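Local coordinates for nudix hydrolase domain-containing protein (Thermotoga maritima, PDB 3E57) that is of unknown function but, as a putative Nudix hydrolase, probably cleaves nucleoside diphosphate-linked substrates, at residues F41-G52 with A113-K121; G78-R86 with H96-G104. One frame throughout, in Å; residues are numbered along the deposited sequence.

Contact 1 of 2, residues F41-G52 with A113-K121; sequences FEDFLNFLDQYG and ATPREAFLK
Two helices cross here: helix 41-51 and the start of helix 115-130, which is probably the Nudix helix, since a REVNEE stretch of the Nudix-box type lies near its end. Their axes pass 8.5 Å apart, with 124° between their N-to-C directions. Arg116 and Phe119, one turn apart, are the two knobs. Each fits into a hole of four side chains on helix 41-51. Arg116 lies extended among Glu42, Leu45, Asn46 and Asp49. Its CG is anti to the backbone N (chi1 174°), which sends the chain across Leu45. Leu45 CB sits over one guanidinium face, 3.4 Å from Arg116 NH1. Glu42 meets the guanidinium edge nearly coplanar. Arg116 NH2 gives bonds to Glu42 OE1 and OE2, both 3.0 Å and both on syn lone pairs; the OE2 bond is the straighter. Asp49 has two roles. Its OD2 makes a long salt bridge to Arg116 NH1, and its OD1 accepts from Arg116 N at 3.1 Å, from above the carboxylate plane. That N-H is in the first turn of the helix, so the acidic group may also stabilise the helix start. A leucine in place of Arg116 would probably leave Glu42 without its charged mate and Leu45 without the flat group over its CB. Phe119 sits deeper. Phe44 and Phe119 form an offset edge-to-face pair, the Phe44 edge toward the Phe119 face, planes at 77°. Leu48 CD1 touches Phe119 CD1 at 3.5 Å. Pro115 CB rests against Leu48 O, 3.2 Å away. Thr114 is the N-cap, with a weak bond from Glu117 N to its OG1. Beneath the helices, Phe44 and Phe119 both reach Ala158 of strand 155-163. Phe41 stacks on Phe140 of strand 131-145, and Pro115 touches Leu19 of strand 17-22.

Contact 2 of 2, residues G78-R86 with H96-G104; sequences GDRVLITKR and HNLYSLGIG
Thr84 and Ser100 are joined through both backbone and side chains. Thr84 N gives to Ser100 O at 3.0 Å, and Ser100 N gives to Thr84 O at 2.7 Å, nearly in line with the carbonyl. The hydroxyls pair as well: Thr84 OG1 donates to Ser100 OG at 2.8 Å. Both oxygens stand between their own backbone N and carbonyl carbon (chi1 57° and 67°), which brings them together. This is a single antiparallel bridge, a hydrogen-bonded pair. It ties strand 80-85 of the Nudix-domain sheet to the segment leading into strand 103-104. Beyond it the chains part, and water takes over. One water gives to Leu82 O and accepts from Gly102 N, 3.1 Å each. Another accepts from Arg86 N and gives to Leu98 O. Leu101 N donates instead to Ser196 OG of helix 194-206, and Leu101 O has a weak bond from Tyr72 OH. The other edge of strand 80-85 pairs with strand 176-181, Ile83 with Glu178. Leu101 CD1 presses on Val81 CG2 at a tight 3.3 Å, and Ile83 CG2 meets Tyr99 CB at 3.7 Å.

Contact 1 and contact 2 lie on opposite sides of the chain's centre, their centres 27 Å apart, and do not touch. Both are partly buried. Contact 1 joins two helices in two layers. Its bonds are made largely by charged side chains at the outer side, over a buried apolar layer rich in aromatic rings. Contact 2 joins a strand to a loop and runs from a buried aliphatic end to an exposed one. Its bonds are backbone, hydroxyl and water bonds. They share no element, but strand 66-77 links the regions: it pairs with strand 80-85 and strand 103-104, and with strand 155-163 under contact 1. Helix 115-130 is the next helix or strand after strand 103-104, across a loop.

Contact 1 of 2, residues F41-G52 with A113-K121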
loop_
_atom_site.group_PDB
_atom_site.type_symbol
_atom_site.label_atom_id
_atom_site.label_comp_id
_atom_site.label_asym_id
_atom_site.label_seq_id
_atom_site.Cartn_x
_atom_site.Cartn_y
_atom_site.Cartn_z
ATOM N N PHE B 41 -14.168 -8.328 8.461
ATOM C CA PHE B 41 -14.139 -7.872 9.843
ATOM C C PHE B 41 -14.202 -9.025 10.833
ATOM O O PHE B 41 -13.446 -9.053 11.812
ATOM C CB PHE B 41 -15.276 -6.885 10.117
ATOM C CG PHE B 41 -15.137 -6.133 11.420
ATOM C CD1 PHE B 41 -13.879 -5.836 11.954
ATOM C CD2 PHE B 41 -16.263 -5.698 12.099
ATOM C CE1 PHE B 41 -13.754 -5.145 13.122
ATOM C CE2 PHE B 41 -16.135 -4.989 13.277
ATOM C CZ PHE B 41 -14.874 -4.717 13.793
ATOM N N GLU B 42 -15.089 -9.981 10.572
ATOM C CA GLU B 42 -15.216 -11.143 11.454
ATOM C C GLU B 42 -13.899 -11.933 11.526
ATOM O O GLU B 42 -13.477 -12.336 12.608
ATOM C CB GLU B 42 -16.374 -12.038 11.001
ATOM C CG GLU B 42 -16.716 -13.148 11.974
ATOM C CD GLU B 42 -16.863 -12.643 13.391
ATOM O OE1 GLU B 42 -17.649 -11.691 13.607
ATOM O OE2 GLU B 42 -16.182 -13.188 14.283
ATOM N N ASP B 43 -13.246 -12.127 10.380
ATOM C CA ASP B 43 -11.939 -12.801 10.327
ATOM C C ASP B 43 -10.910 -12.065 11.182
ATOM O O ASP B 43 -10.142 -12.688 11.930
ATOM C CB ASP B 43 -11.417 -12.903 8.884
ATOM C CG ASP B 43 -12.233 -13.852 8.011
ATOM O OD1 ASP B 43 -13.019 -14.668 8.547
ATOM O OD2 ASP B 43 -12.074 -13.783 6.765
ATOM N N PHE B 44 -10.908 -10.736 11.093
ATOM C CA PHE B 44 -9.997 -9.926 11.905
ATOM C C PHE B 44 -10.257 -10.060 13.410
ATOM O O PHE B 44 -9.325 -10.232 14.186
ATOM C CB PHE B 44 -10.080 -8.452 11.499
ATOM C CG PHE B 44 -9.170 -7.571 12.284
ATOM C CD1 PHE B 44 -7.799 -7.766 12.235
ATOM C CD2 PHE B 44 -9.677 -6.565 13.085
ATOM C CE1 PHE B 44 -6.950 -6.972 12.970
ATOM C CE2 PHE B 44 -8.820 -5.765 13.833
ATOM C CZ PHE B 44 -7.458 -5.972 13.763
ATOM N N LEU B 45 -11.516 -9.953 13.819
ATOM C CA LEU B 45 -11.868 -10.050 15.239
ATOM C C LEU B 45 -11.525 -11.428 15.800
ATOM O O LEU B 45 -11.029 -11.541 16.922
ATOM C CB LEU B 45 -13.350 -9.754 15.461
ATOM C CG LEU B 45 -13.826 -8.319 15.256
ATOM C CD1 LEU B 45 -15.324 -8.260 15.514
ATOM C CD2 LEU B 45 -13.056 -7.329 16.144
ATOM N N ASN B 46 -11.791 -12.466 15.007
ATOM C CA ASN B 46 -11.379 -13.837 15.332
ATOM C C ASN B 46 -9.866 -13.926 15.476
ATOM O O ASN B 46 -9.358 -14.544 16.406
ATOM C CB ASN B 46 -11.850 -14.808 14.248
ATOM C CG ASN B 46 -13.346 -15.072 14.309
ATOM O OD1 ASN B 46 -13.999 -14.803 15.327
ATOM N ND2 ASN B 46 -13.899 -15.609 13.221
ATOM N N PHE B 47 -9.147 -13.285 14.554
ATOM C CA PHE B 47 -7.685 -13.206 14.623
ATOM C C PHE B 47 -7.215 -12.588 15.934
ATOM O O PHE B 47 -6.267 -13.079 16.556
ATOM C CB PHE B 47 -7.139 -12.422 13.419
ATOM C CG PHE B 47 -5.724 -11.974 13.580
ATOM C CD1 PHE B 47 -4.674 -12.837 13.302
ATOM C CD2 PHE B 47 -5.431 -10.674 13.974
ATOM C CE1 PHE B 47 -3.352 -12.426 13.445
ATOM C CE2 PHE B 47 -4.117 -10.264 14.120
ATOM C CZ PHE B 47 -3.075 -11.140 13.850
ATOM N N LEU B 48 -7.887 -11.524 16.370
ATOM C CA LEU B 48 -7.559 -10.879 17.641
ATOM C C LEU B 48 -7.809 -11.806 18.830
ATOM O O LEU B 48 -6.990 -11.897 19.726
ATOM C CB LEU B 48 -8.369 -9.591 17.835
ATOM C CG LEU B 48 -8.072 -8.419 16.904
ATOM C CD1 LEU B 48 -8.939 -7.222 17.303
ATOM C CD2 LEU B 48 -6.578 -8.092 16.941
ATOM N N ASP B 49 -8.950 -12.479 18.841
ATOM C CA ASP B 49 -9.260 -13.394 19.940
ATOM C C ASP B 49 -8.280 -14.557 19.998
ATOM O O ASP B 49 -7.939 -15.021 21.084
ATOM C CB ASP B 49 -10.695 -13.906 19.838
ATOM C CG ASP B 49 -11.694 -12.987 20.522
ATOM O OD1 ASP B 49 -11.289 -12.220 21.435
ATOM O OD2 ASP B 49 -12.891 -13.044 20.141
ATOM N N GLN B 50 -7.825 -15.009 18.834
ATOM C CA GLN B 50 -6.907 -16.138 18.732
ATOM C C GLN B 50 -5.436 -15.775 19.009
ATOM O O GLN B 50 -4.692 -16.572 19.582
ATOM C CB GLN B 50 -7.048 -16.773 17.360
ATOM C CG GLN B 50 -6.286 -18.061 17.184
ATOM C CD GLN B 50 -6.578 -18.737 15.873
ATOM O OE1 GLN B 50 -7.037 -18.105 14.917
ATOM N NE2 GLN B 50 -6.307 -20.034 15.812
ATOM N N TYR B 51 -5.010 -14.580 18.610
ATOM C CA TYR B 51 -3.597 -14.206 18.715
ATOM C C TYR B 51 -3.307 -12.972 19.567
ATOM O O TYR B 51 -2.159 -12.727 19.922
ATOM C CB TYR B 51 -3.026 -13.991 17.314
ATOM C CG TYR B 51 -3.051 -15.227 16.457
ATOM C CD1 TYR B 51 -2.155 -16.266 16.674
ATOM C CD2 TYR B 51 -3.963 -15.352 15.415
ATOM C CE1 TYR B 51 -2.172 -17.397 15.879
ATOM C CE2 TYR B 51 -3.988 -16.477 14.618
ATOM C CZ TYR B 51 -3.091 -17.496 14.856
ATOM O OH TYR B 51 -3.120 -18.614 14.064
ATOM N N GLY B 52 -4.338 -12.196 19.887
ATOM C CA GLY B 52 -4.157 -10.955 20.624
ATOM C C GLY B 52 -3.783 -11.190 22.075
ATOM O O GLY B 52 -4.233 -12.160 22.689
ATOM N N ALA B 113 -12.719 -7.817 28.492
ATOM C CA ALA B 113 -12.312 -9.104 29.072
ATOM C C ALA B 113 -11.567 -10.001 28.080
ATOM O O ALA B 113 -10.888 -10.956 28.484
ATOM C CB ALA B 113 -13.536 -9.836 29.613
ATOM N N THR B 114 -11.720 -9.707 26.790
ATOM C CA THR B 114 -11.037 -10.432 25.714
ATOM C C THR B 114 -10.555 -9.415 24.683
ATOM O O THR B 114 -11.087 -8.306 24.627
ATOM C CB THR B 114 -11.988 -11.418 25.000
ATOM O OG1 THR B 114 -13.095 -10.697 24.432
ATOM C CG2 THR B 114 -12.506 -12.489 25.974
ATOM N N PRO B 115 -9.550 -9.788 23.861
ATOM C CA PRO B 115 -9.047 -8.939 22.773
ATOM C C PRO B 115 -10.131 -8.322 21.883
ATOM O O PRO B 115 -10.048 -7.143 21.532
ATOM C CB PRO B 115 -8.192 -9.909 21.954
ATOM C CG PRO B 115 -7.700 -10.889 22.926
ATOM C CD PRO B 115 -8.800 -11.057 23.938
ATOM N N ARG B 116 -11.122 -9.125 21.512
ATOM C CA ARG B 116 -12.223 -8.666 20.674
ATOM C C ARG B 116 -13.078 -7.633 21.393
ATOM O O ARG B 116 -13.397 -6.585 20.837
ATOM C CB ARG B 116 -13.077 -9.857 20.267
ATOM C CG ARG B 116 -14.333 -9.517 19.511
ATOM C CD ARG B 116 -15.354 -10.609 19.668
ATOM N NE ARG B 116 -16.247 -10.649 18.522
ATOM C CZ ARG B 116 -16.030 -11.354 17.415
ATOM N NH1 ARG B 116 -14.960 -12.136 17.279
ATOM N NH2 ARG B 116 -16.918 -11.296 16.445
ATOM N N GLU B 117 -13.455 -7.946 22.632
ATOM C CA GLU B 117 -14.254 -7.043 23.443
ATOM C C GLU B 117 -13.498 -5.748 23.742
ATOM O O GLU B 117 -14.083 -4.665 23.684
ATOM C CB GLU B 117 -14.650 -7.733 24.755
ATOM C CG GLU B 117 -15.578 -6.923 25.649
ATOM C CD GLU B 117 -15.694 -7.509 27.043
ATOM O OE1 GLU B 117 -15.322 -8.692 27.222
ATOM O OE2 GLU B 117 -16.141 -6.787 27.964
ATOM N N ALA B 118 -12.210 -5.865 24.071
ATOM C CA ALA B 118 -11.374 -4.698 24.369
ATOM C C ALA B 118 -11.226 -3.835 23.123
ATOM O O ALA B 118 -11.280 -2.610 23.208
ATOM C CB ALA B 118 -9.993 -5.119 24.880
ATOM N N PHE B 119 -11.048 -4.490 21.976
ATOM C CA PHE B 119 -10.919 -3.795 20.691
ATOM C C PHE B 119 -12.157 -2.955 20.415
ATOM O O PHE B 119 -12.057 -1.753 20.167
ATOM C CB PHE B 119 -10.699 -4.782 19.543
ATOM C CG PHE B 119 -10.574 -4.115 18.190
ATOM C CD1 PHE B 119 -9.334 -3.734 17.700
ATOM C CD2 PHE B 119 -11.704 -3.851 17.426
ATOM C CE1 PHE B 119 -9.219 -3.108 16.463
ATOM C CE2 PHE B 119 -11.605 -3.219 16.193
ATOM C CZ PHE B 119 -10.351 -2.854 15.706
ATOM N N LEU B 120 -13.324 -3.588 20.487
ATOM C CA LEU B 120 -14.569 -2.919 20.141
ATOM C C LEU B 120 -14.871 -1.726 21.054
ATOM O O LEU B 120 -15.247 -0.659 20.570
ATOM C CB LEU B 120 -15.728 -3.922 20.106
ATOM C CG LEU B 120 -15.618 -4.951 18.968
ATOM C CD1 LEU B 120 -16.719 -5.997 19.052
ATOM C CD2 LEU B 120 -15.637 -4.271 17.609
ATOM N N LYS B 121 -14.677 -1.883 22.359
ATOM C CA LYS B 121 -14.882 -0.761 23.290
ATOM C C LYS B 121 -13.775 0.287 23.163
ATOM O O LYS B 121 -14.054 1.489 23.163
ATOM C CB LYS B 121 -15.032 -1.243 24.737
ATOM C CG LYS B 121 -16.460 -1.666 25.057
ATOM C CD LYS B 121 -16.677 -1.907 26.538
ATOM C CE LYS B 121 -17.967 -2.693 26.802
ATOM N NZ LYS B 121 -18.043 -3.973 26.025
#

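Contact 2 of 2, residues G78-R86 with H96-G104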
loop_
_atom_site.group_PDB
_atom_site.type_symbol
_atom_site.label_atom_id
_atom_site.label_comp_id
_atom_site.label_asym_id
_atom_site.label_seq_id
_atom_site.Cartn_x
_atom_site.Cartn_y
_atom_site.Cartn_z
ATOM N N GLY B 78 -22.065 13.596 6.376
ATOM C CA GLY B 78 -22.669 13.761 5.065
ATOM C C GLY B 78 -21.660 13.378 4.003
ATOM O O GLY B 78 -21.088 12.282 4.039
ATOM N N ASP B 79 -21.420 14.287 3.063
ATOM C CA ASP B 79 -20.480 14.015 1.980
ATOM C C ASP B 79 -19.144 14.702 2.231
ATOM O O ASP B 79 -18.367 14.907 1.304
ATOM C CB ASP B 79 -21.080 14.421 0.628
ATOM C CG ASP B 79 -21.871 13.279 -0.030
ATOM O OD1 ASP B 79 -21.549 12.087 0.218
ATOM O OD2 ASP B 79 -22.809 13.573 -0.805
ATOM N N ARG B 80 -18.877 15.018 3.498
ATOM C CA ARG B 80 -17.631 15.665 3.902
ATOM C C ARG B 80 -16.851 14.756 4.826
ATOM O O ARG B 80 -17.436 13.951 5.548
ATOM C CB ARG B 80 -17.919 16.996 4.594
ATOM C CG ARG B 80 -18.484 18.038 3.663
ATOM C CD ARG B 80 -18.734 19.352 4.379
ATOM N NE ARG B 80 -19.102 20.407 3.429
ATOM C CZ ARG B 80 -18.322 21.429 3.053
ATOM N NH1 ARG B 80 -17.096 21.590 3.542
ATOM N NH2 ARG B 80 -18.786 22.314 2.180
ATOM N N VAL B 81 -15.528 14.892 4.792
ATOM C CA VAL B 81 -14.637 14.081 5.609
ATOM C C VAL B 81 -13.878 14.986 6.571
ATOM O O VAL B 81 -13.515 16.111 6.216
ATOM C CB VAL B 81 -13.636 13.265 4.739
ATOM C CG1 VAL B 81 -12.759 14.176 3.899
ATOM C CG2 VAL B 81 -12.790 12.357 5.623
ATOM N N LEU B 82 -13.638 14.484 7.779
ATOM C CA LEU B 82 -12.954 15.245 8.814
ATOM C C LEU B 82 -11.427 15.201 8.631
ATOM O O LEU B 82 -10.836 14.132 8.599
ATOM C CB LEU B 82 -13.321 14.707 10.192
ATOM C CG LEU B 82 -12.676 15.384 11.403
ATOM C CD1 LEU B 82 -13.190 16.801 11.572
ATOM C CD2 LEU B 82 -12.905 14.557 12.662
ATOM N N ILE B 83 -10.832 16.380 8.520
ATOM C CA ILE B 83 -9.387 16.562 8.483
ATOM C C ILE B 83 -9.014 17.312 9.751
ATOM O O ILE B 83 -9.704 18.258 10.124
ATOM C CB ILE B 83 -8.986 17.415 7.268
ATOM C CG1 ILE B 83 -9.301 16.672 5.966
ATOM C CG2 ILE B 83 -7.515 17.777 7.321
ATOM C CD1 ILE B 83 -8.381 15.537 5.663
ATOM N N THR B 84 -7.951 16.891 10.421
ATOM C CA THR B 84 -7.502 17.581 11.617
ATOM C C THR B 84 -6.047 17.989 11.457
ATOM O O THR B 84 -5.332 17.465 10.603
ATOM C CB THR B 84 -7.643 16.706 12.877
ATOM O OG1 THR B 84 -6.909 15.496 12.685
ATOM C CG2 THR B 84 -9.115 16.376 13.161
ATOM N N LYS B 85 -5.626 18.918 12.305
ATOM C CA LYS B 85 -4.288 19.468 12.264
ATOM C C LYS B 85 -3.961 20.011 13.635
ATOM O O LYS B 85 -4.731 20.808 14.174
ATOM C CB LYS B 85 -4.252 20.605 11.244
ATOM C CG LYS B 85 -2.903 21.222 11.047
ATOM C CD LYS B 85 -2.944 22.220 9.908
ATOM C CE LYS B 85 -3.617 23.517 10.315
ATOM N NZ LYS B 85 -2.689 24.669 10.295
ATOM N N ARG B 86 -2.851 19.565 14.212
ATOM C CA ARG B 86 -2.404 20.082 15.513
ATOM C C ARG B 86 -1.994 21.546 15.403
ATOM O O ARG B 86 -2.493 22.394 16.145
ATOM C CB ARG B 86 -1.236 19.252 16.045
ATOM C CG ARG B 86 -1.651 17.951 16.746
ATOM C CD ARG B 86 -0.867 16.729 16.263
ATOM N NE ARG B 86 0.433 17.085 15.693
ATOM C CZ ARG B 86 1.300 16.216 15.175
ATOM N NH1 ARG B 86 1.052 14.907 15.184
ATOM N NH2 ARG B 86 2.443 16.669 14.667
ATOM N N HIS B 96 6.555 21.123 12.125
ATOM C CA HIS B 96 5.546 21.281 11.068
ATOM C C HIS B 96 4.335 20.422 11.345
ATOM O O HIS B 96 4.461 19.280 11.800
ATOM C CB HIS B 96 6.130 20.931 9.700
ATOM C CG HIS B 96 7.359 21.712 9.365
ATOM N ND1 HIS B 96 7.317 23.016 8.920
ATOM C CD2 HIS B 96 8.669 21.379 9.436
ATOM C CE1 HIS B 96 8.548 23.450 8.724
ATOM N NE2 HIS B 96 9.386 22.478 9.037
ATOM N N ASN B 97 3.162 20.970 11.050
ATOM C CA ASN B 97 1.909 20.291 11.312
ATOM C C ASN B 97 1.235 19.936 10.003
ATOM O O ASN B 97 0.808 20.811 9.250
ATOM C CB ASN B 97 1.014 21.157 12.187
ATOM C CG ASN B 97 1.612 21.387 13.574
ATOM O OD1 ASN B 97 1.783 22.531 14.007
ATOM N ND2 ASN B 97 1.953 20.299 14.261
ATOM N N LEU B 98 1.207 18.638 9.722
ATOM C CA LEU B 98 0.548 18.107 8.547
ATOM C C LEU B 98 -0.936 18.020 8.828
ATOM O O LEU B 98 -1.355 17.913 9.983
ATOM C CB LEU B 98 1.050 16.703 8.228
ATOM C CG LEU B 98 2.497 16.479 7.778
ATOM C CD1 LEU B 98 2.992 15.167 8.369
ATOM C CD2 LEU B 98 2.614 16.447 6.283
ATOM N N TYR B 99 -1.729 18.060 7.770
ATOM C CA TYR B 99 -3.122 17.658 7.875
ATOM C C TYR B 99 -3.155 16.139 8.100
ATOM O O TYR B 99 -2.336 15.393 7.552
ATOM C CB TYR B 99 -3.878 17.995 6.607
ATOM C CG TYR B 99 -3.989 19.477 6.280
ATOM C CD1 TYR B 99 -4.743 20.335 7.066
ATOM C CD2 TYR B 99 -3.384 19.991 5.151
ATOM C CE1 TYR B 99 -4.868 21.700 6.734
ATOM C CE2 TYR B 99 -3.493 21.326 4.811
ATOM C CZ TYR B 99 -4.240 22.182 5.603
ATOM O OH TYR B 99 -4.329 23.522 5.237
ATOM N N SER B 100 -4.087 15.684 8.921
ATOM C CA SER B 100 -4.228 14.252 9.157
ATOM C C SER B 100 -5.666 13.796 8.922
ATOM O O SER B 100 -6.615 14.582 9.030
ATOM C CB SER B 100 -3.749 13.908 10.560
ATOM O OG SER B 100 -4.606 14.479 11.513
ATOM N N LEU B 101 -5.796 12.520 8.583
ATOM C CA LEU B 101 -7.052 11.895 8.221
ATOM C C LEU B 101 -7.070 10.582 8.985
ATOM O O LEU B 101 -6.286 9.659 8.684
ATOM C CB LEU B 101 -7.109 11.587 6.728
ATOM C CG LEU B 101 -8.372 10.879 6.248
ATOM C CD1 LEU B 101 -9.557 11.859 6.295
ATOM C CD2 LEU B 101 -8.227 10.272 4.864
ATOM N N GLY B 102 -7.931 10.506 9.979
ATOM C CA GLY B 102 -8.036 9.312 10.782
ATOM C C GLY B 102 -7.679 9.594 12.217
ATOM O O GLY B 102 -6.694 10.279 12.496
ATOM N N ILE B 103 -8.493 9.062 13.123
ATOM C CA ILE B 103 -8.267 9.190 14.556
ATOM C C ILE B 103 -7.969 7.799 15.097
ATOM O O ILE B 103 -8.782 6.883 14.967
ATOM C CB ILE B 103 -9.499 9.767 15.252
ATOM C CG1 ILE B 103 -9.859 11.124 14.649
ATOM C CG2 ILE B 103 -9.255 9.912 16.751
ATOM C CD1 ILE B 103 -11.276 11.525 14.922
ATOM N N GLY B 104 -6.776 7.632 15.650
ATOM C CA GLY B 104 -6.346 6.346 16.149
ATOM C C GLY B 104 -5.927 6.381 17.597
ATOM O O GLY B 104 -5.620 7.439 18.143
HETATM O O HOH W 1 -9.275 13.087 11.020
HETATM O O HOH W 2 -1.235 17.358 12.502
#